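Local coordinates for protein ricin B lectin (Clostridium thermocellum, PDB 3VSF) that probably hydrolyses beta-1,3-galactan from the chain end as a family 43 exo-beta-1,3-galactanase, and carries a galactose-binding beta-trefoil module, at residues D392-D404 with G408-A420. Numbering follows the deposited sequence.
Sequences DNGSLSQQWYLVD and GYKKIVNVKSGRA
Trp400 and Asn414 face each other as a non-hydrogen-bonded pair in a beta hairpin of the ricin-type beta-trefoil, strand 400-404 running antiparallel to strand 409-414. Here the packing is tight. Asn414 CB sits over the six-membered ring of Trp400, 4.1 Å from its centroid, and the amide plane stands nearly upright on the indole, 85° from it. With CG anti to the backbone N (chi1 -165°), the Asn414 amide carries ND2 over the rim of the indole face, from where it donates to Ser397 O at 2.9 Å, arriving from above that carbonyl's plane. Ile412 CG2 packs against Trp400 CE3 at 3.5 Å, while the indole NE1 is held by Leu374 O, tying the hairpin to strand 373-376.

On the opposite face of the sheet, with Val403 and Val413, partly exposed Tyr401 takes Val415 CG2, from the loop beyond the strand, over its ring, 3.8 Å from the centroid. Backbone bonds couple Tyr401 with Val413 and Val403 with Lys411, whose NZ turns away to Glu355. Near the turn the backbone ladder stays close, but the side chains thin out toward solvent. OD2 of exposed Asp404 accepts from Gly406 N. Its OD1 makes a salt bridge, with a weak hydrogen bond, to Lys410, whose chain bends at its last torsion (chi4 -64°) to leave NZ 3.3 Å from Asp404 OD1.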
loop_
_atom_site.group_PDB
_atom_site.type_symbol
_atom_site.label_atom_id
_atom_site.label_comp_id
_atom_site.label_asym_id
_atom_site.label_seq_id
_atom_site.Cartn_x
_atom_site.Cartn_y
_atom_site.Cartn_z
ATOM N N ASP A 392 -13.923 3.487 34.249
ATOM C CA ASP A 392 -14.972 3.198 33.282
ATOM C C ASP A 392 -15.895 4.403 33.127
ATOM O O ASP A 392 -16.732 4.666 33.990
ATOM C CB ASP A 392 -15.777 1.973 33.723
ATOM C CG ASP A 392 -16.744 1.492 32.658
ATOM O OD1 ASP A 392 -17.157 2.310 31.809
ATOM O OD2 ASP A 392 -17.093 0.292 32.671
ATOM N N ASN A 393 -15.736 5.131 32.027
ATOM C CA ASN A 393 -16.560 6.308 31.768
ATOM C C ASN A 393 -17.357 6.192 30.470
ATOM O O ASN A 393 -17.864 7.187 29.952
ATOM C CB ASN A 393 -15.701 7.576 31.757
ATOM C CG ASN A 393 -14.710 7.603 30.611
ATOM O OD1 ASN A 393 -14.420 6.574 30.001
ATOM N ND2 ASN A 393 -14.179 8.784 30.315
ATOM N N GLY A 394 -17.460 4.971 29.954
ATOM C CA GLY A 394 -18.233 4.704 28.753
ATOM C C GLY A 394 -17.774 5.493 27.541
ATOM O O GLY A 394 -18.562 5.768 26.635
ATOM N N SER A 395 -16.496 5.856 27.523
ATOM C CA SER A 395 -15.937 6.634 26.425
ATOM C C SER A 395 -15.496 5.735 25.273
ATOM O O SER A 395 -15.404 4.517 25.424
ATOM C CB SER A 395 -14.757 7.476 26.916
ATOM O OG SER A 395 -14.230 8.276 25.872
ATOM N N LEU A 396 -15.226 6.345 24.123
ATOM C CA LEU A 396 -14.800 5.604 22.939
ATOM C C LEU A 396 -13.431 4.958 23.123
ATOM O O LEU A 396 -13.236 3.791 22.783
ATOM C CB LEU A 396 -14.782 6.519 21.713
ATOM C CG LEU A 396 -16.131 6.827 21.063
ATOM C CD1 LEU A 396 -15.970 7.856 19.954
ATOM C CD2 LEU A 396 -16.770 5.553 20.529
ATOM N N SER A 397 -12.487 5.723 23.664
ATOM C CA SER A 397 -11.116 5.253 23.833
ATOM C C SER A 397 -11.039 3.964 24.646
ATOM O O SER A 397 -10.033 3.256 24.607
ATOM C CB SER A 397 -10.262 6.335 24.493
ATOM O OG SER A 397 -10.309 7.542 23.754
ATOM N N GLN A 398 -12.104 3.662 25.381
ATOM C CA GLN A 398 -12.121 2.492 26.249
ATOM C C GLN A 398 -12.881 1.324 25.626
ATOM O O GLN A 398 -13.199 0.348 26.305
ATOM C CB GLN A 398 -12.725 2.850 27.608
ATOM C CG GLN A 398 -11.972 3.946 28.344
ATOM C CD GLN A 398 -12.608 4.297 29.675
ATOM O OE1 GLN A 398 -13.750 3.928 29.947
ATOM N NE2 GLN A 398 -11.867 5.013 30.513
ATOM N N GLN A 399 -13.165 1.428 24.332
ATOM C CA GLN A 399 -13.877 0.372 23.621
ATOM C C GLN A 399 -12.956 -0.295 22.604
ATOM O O GLN A 399 -12.193 0.379 21.912
ATOM C CB GLN A 399 -15.123 0.938 22.939
ATOM C CG GLN A 399 -16.003 1.760 23.870
ATOM C CD GLN A 399 -17.261 2.267 23.196
ATOM O OE1 GLN A 399 -17.815 1.611 22.314
ATOM N NE2 GLN A 399 -17.718 3.445 23.606
ATOM N N TRP A 400 -13.026 -1.620 22.517
ATOM C CA TRP A 400 -12.085 -2.374 21.694
ATOM C C TRP A 400 -12.751 -3.481 20.879
ATOM O O TRP A 400 -13.613 -4.203 21.381
ATOM C CB TRP A 400 -10.985 -2.974 22.576
ATOM C CG TRP A 400 -10.272 -1.960 23.420
ATOM C CD1 TRP A 400 -10.702 -1.430 24.602
ATOM C CD2 TRP A 400 -9.001 -1.358 23.150
ATOM N NE1 TRP A 400 -9.779 -0.533 25.082
ATOM C CE2 TRP A 400 -8.724 -0.471 24.209
ATOM C CE3 TRP A 400 -8.068 -1.481 22.115
ATOM C CZ2 TRP A 400 -7.557 0.288 24.264
ATOM C CZ3 TRP A 400 -6.911 -0.728 22.171
ATOM C CH2 TRP A 400 -6.665 0.147 23.238
ATOM N N TYR A 401 -12.342 -3.607 19.619
ATOM C CA TYR A 401 -12.782 -4.710 18.772
ATOM C C TYR A 401 -11.861 -5.905 18.969
ATOM O O TYR A 401 -10.741 -5.760 19.454
ATOM C CB TYR A 401 -12.761 -4.311 17.297
ATOM C CG TYR A 401 -13.691 -3.181 16.924
ATOM C CD1 TYR A 401 -15.067 -3.359 16.927
ATOM C CD2 TYR A 401 -13.190 -1.944 16.544
ATOM C CE1 TYR A 401 -15.919 -2.329 16.578
ATOM C CE2 TYR A 401 -14.034 -0.909 16.192
ATOM C CZ TYR A 401 -15.397 -1.107 16.211
ATOM O OH TYR A 401 -16.241 -0.079 15.862
ATOM N N LEU A 402 -12.332 -7.085 18.583
ATOM C CA LEU A 402 -11.504 -8.285 18.624
ATOM C C LEU A 402 -11.518 -9.003 17.276
ATOM O O LEU A 402 -12.508 -9.637 16.911
ATOM C CB LEU A 402 -11.963 -9.227 19.737
ATOM C CG LEU A 402 -11.783 -8.731 21.174
ATOM C CD1 LEU A 402 -12.268 -9.782 22.161
ATOM C CD2 LEU A 402 -10.331 -8.367 21.446
ATOM N N VAL A 403 -10.411 -8.901 16.545
ATOM C CA VAL A 403 -10.316 -9.482 15.211
ATOM C C VAL A 403 -9.459 -10.745 15.194
ATOM O O VAL A 403 -8.243 -10.682 15.367
ATOM C CB VAL A 403 -9.731 -8.473 14.205
ATOM C CG1 VAL A 403 -9.660 -9.091 12.817
ATOM C CG2 VAL A 403 -10.559 -7.198 14.187
ATOM N N ASP A 404 -10.102 -11.889 14.979
ATOM C CA ASP A 404 -9.401 -13.167 14.914
ATOM C C ASP A 404 -8.376 -13.153 13.781
ATOM O O ASP A 404 -8.659 -12.667 12.686
ATOM C CB ASP A 404 -10.403 -14.309 14.717
ATOM C CG ASP A 404 -9.806 -15.671 15.015
ATOM O OD1 ASP A 404 -10.428 -16.436 15.783
ATOM O OD2 ASP A 404 -8.721 -15.982 14.480
ATOM N N GLY A 408 -4.935 -19.241 18.224
ATOM C CA GLY A 408 -5.738 -18.797 19.347
ATOM C C GLY A 408 -5.563 -17.315 19.615
ATOM O O GLY A 408 -6.032 -16.798 20.630
ATOM N N TYR A 409 -4.893 -16.628 18.695
ATOM C CA TYR A 409 -4.559 -15.219 18.880
ATOM C C TYR A 409 -5.551 -14.288 18.188
ATOM O O TYR A 409 -6.285 -14.703 17.293
ATOM C CB TYR A 409 -3.133 -14.946 18.396
ATOM C CG TYR A 409 -2.102 -15.836 19.054
ATOM C CD1 TYR A 409 -1.505 -15.473 20.255
ATOM C CD2 TYR A 409 -1.733 -17.045 18.479
ATOM C CE1 TYR A 409 -0.567 -16.286 20.862
ATOM C CE2 TYR A 409 -0.794 -17.866 19.080
ATOM C CZ TYR A 409 -0.215 -17.481 20.271
ATOM O OH TYR A 409 0.720 -18.293 20.872
ATOM N N LYS A 410 -5.566 -13.029 18.615
ATOM C CA LYS A 410 -6.512 -12.049 18.097
ATOM C C LYS A 410 -5.921 -10.643 18.106
ATOM O O LYS A 410 -4.912 -10.386 18.760
ATOM C CB LYS A 410 -7.800 -12.065 18.923
ATOM C CG LYS A 410 -8.598 -13.354 18.820
ATOM C CD LYS A 410 -9.708 -13.399 19.858
ATOM C CE LYS A 410 -10.594 -14.619 19.666
ATOM N NZ LYS A 410 -11.306 -14.581 18.358
ATOM N N LYS A 411 -6.562 -9.737 17.376
ATOM C CA LYS A 411 -6.154 -8.337 17.349
ATOM C C LYS A 411 -7.064 -7.498 18.235
ATOM O O LYS A 411 -8.283 -7.499 18.061
ATOM C CB LYS A 411 -6.191 -7.791 15.922
ATOM C CG LYS A 411 -4.857 -7.808 15.198
ATOM C CD LYS A 411 -4.990 -7.197 13.811
ATOM C CE LYS A 411 -5.584 -5.798 13.881
ATOM N NZ LYS A 411 -5.824 -5.220 12.529
ATOM N N ILE A 412 -6.472 -6.784 19.183
ATOM C CA ILE A 412 -7.228 -5.869 20.024
ATOM C C ILE A 412 -7.154 -4.464 19.438
ATOM O O ILE A 412 -6.142 -3.778 19.577
ATOM C CB ILE A 412 -6.702 -5.859 21.470
ATOM C CG1 ILE A 412 -6.672 -7.281 22.033
ATOM C CG2 ILE A 412 -7.560 -4.955 22.344
ATOM C CD1 ILE A 412 -6.193 -7.362 23.466
ATOM N N VAL A 413 -8.227 -4.044 18.777
ATOM C CA VAL A 413 -8.240 -2.772 18.065
ATOM C C VAL A 413 -9.079 -1.723 18.785
ATOM O O VAL A 413 -10.208 -1.991 19.192
ATOM C CB VAL A 413 -8.780 -2.939 16.630
ATOM C CG1 VAL A 413 -8.614 -1.645 15.845
ATOM C CG2 VAL A 413 -8.073 -4.086 15.927
ATOM N N ASN A 414 -8.520 -0.526 18.937
ATOM C CA ASN A 414 -9.240 0.581 19.553
ATOM C C ASN A 414 -10.361 1.055 18.639
ATOM O O ASN A 414 -10.246 0.979 17.417
ATOM C CB ASN A 414 -8.278 1.732 19.864
ATOM C CG ASN A 414 -8.873 2.749 20.820
ATOM O OD1 ASN A 414 -9.390 3.784 20.402
ATOM N ND2 ASN A 414 -8.795 2.459 22.114
ATOM N N VAL A 415 -11.451 1.536 19.227
ATOM C CA VAL A 415 -12.592 1.991 18.442
ATOM C C VAL A 415 -12.420 3.433 17.975
ATOM O O VAL A 415 -12.569 3.729 16.789
ATOM C CB VAL A 415 -13.914 1.850 19.218
ATOM C CG1 VAL A 415 -15.045 2.538 18.470
ATOM C CG2 VAL A 415 -14.237 0.382 19.450
ATOM N N LYS A 416 -12.104 4.326 18.908
ATOM C CA LYS A 416 -11.902 5.732 18.578
ATOM C C LYS A 416 -10.806 5.895 17.529
ATOM O O LYS A 416 -10.870 6.784 16.680
ATOM C CB LYS A 416 -11.564 6.538 19.833
ATOM C CG LYS A 416 -11.429 8.029 19.583
ATOM C CD LYS A 416 -11.149 8.788 20.868
ATOM C CE LYS A 416 -10.983 10.274 20.596
ATOM N NZ LYS A 416 -10.761 11.051 21.846
ATOM N N SER A 417 -9.800 5.030 17.597
ATOM C CA SER A 417 -8.733 5.003 16.603
ATOM C C SER A 417 -8.510 3.569 16.142
ATOM O O SER A 417 -8.382 2.662 16.962
ATOM C CB SER A 417 -7.438 5.579 17.182
ATOM O OG SER A 417 -6.985 4.808 18.280
ATOM N N GLY A 418 -8.461 3.367 14.830
ATOM C CA GLY A 418 -8.341 2.034 14.267
ATOM C C GLY A 418 -7.015 1.351 14.549
ATOM O O GLY A 418 -6.693 0.330 13.938
ATOM N N ARG A 419 -6.247 1.909 15.478
ATOM C CA ARG A 419 -4.937 1.369 15.814
ATOM C C ARG A 419 -5.055 0.143 16.714
ATOM O O ARG A 419 -6.037 -0.012 17.439
ATOM C CB ARG A 419 -4.076 2.445 16.473
ATOM C CG ARG A 419 -4.078 3.755 15.706
ATOM C CD ARG A 419 -3.056 4.738 16.246
ATOM N NE ARG A 419 -3.112 6.006 15.526
ATOM C CZ ARG A 419 -2.553 6.216 14.339
ATOM N NH1 ARG A 419 -1.892 5.238 13.734
ATOM N NH2 ARG A 419 -2.656 7.402 13.755
ATOM N N ALA A 420 -4.051 -0.725 16.661
ATOM C CA ALA A 420 -4.081 -1.979 17.407
ATOM C C ALA A 420 -3.198 -1.935 18.649
ATOM O O ALA A 420 -2.224 -1.184 18.707
ATOM C CB ALA A 420 -3.671 -3.137 16.508
#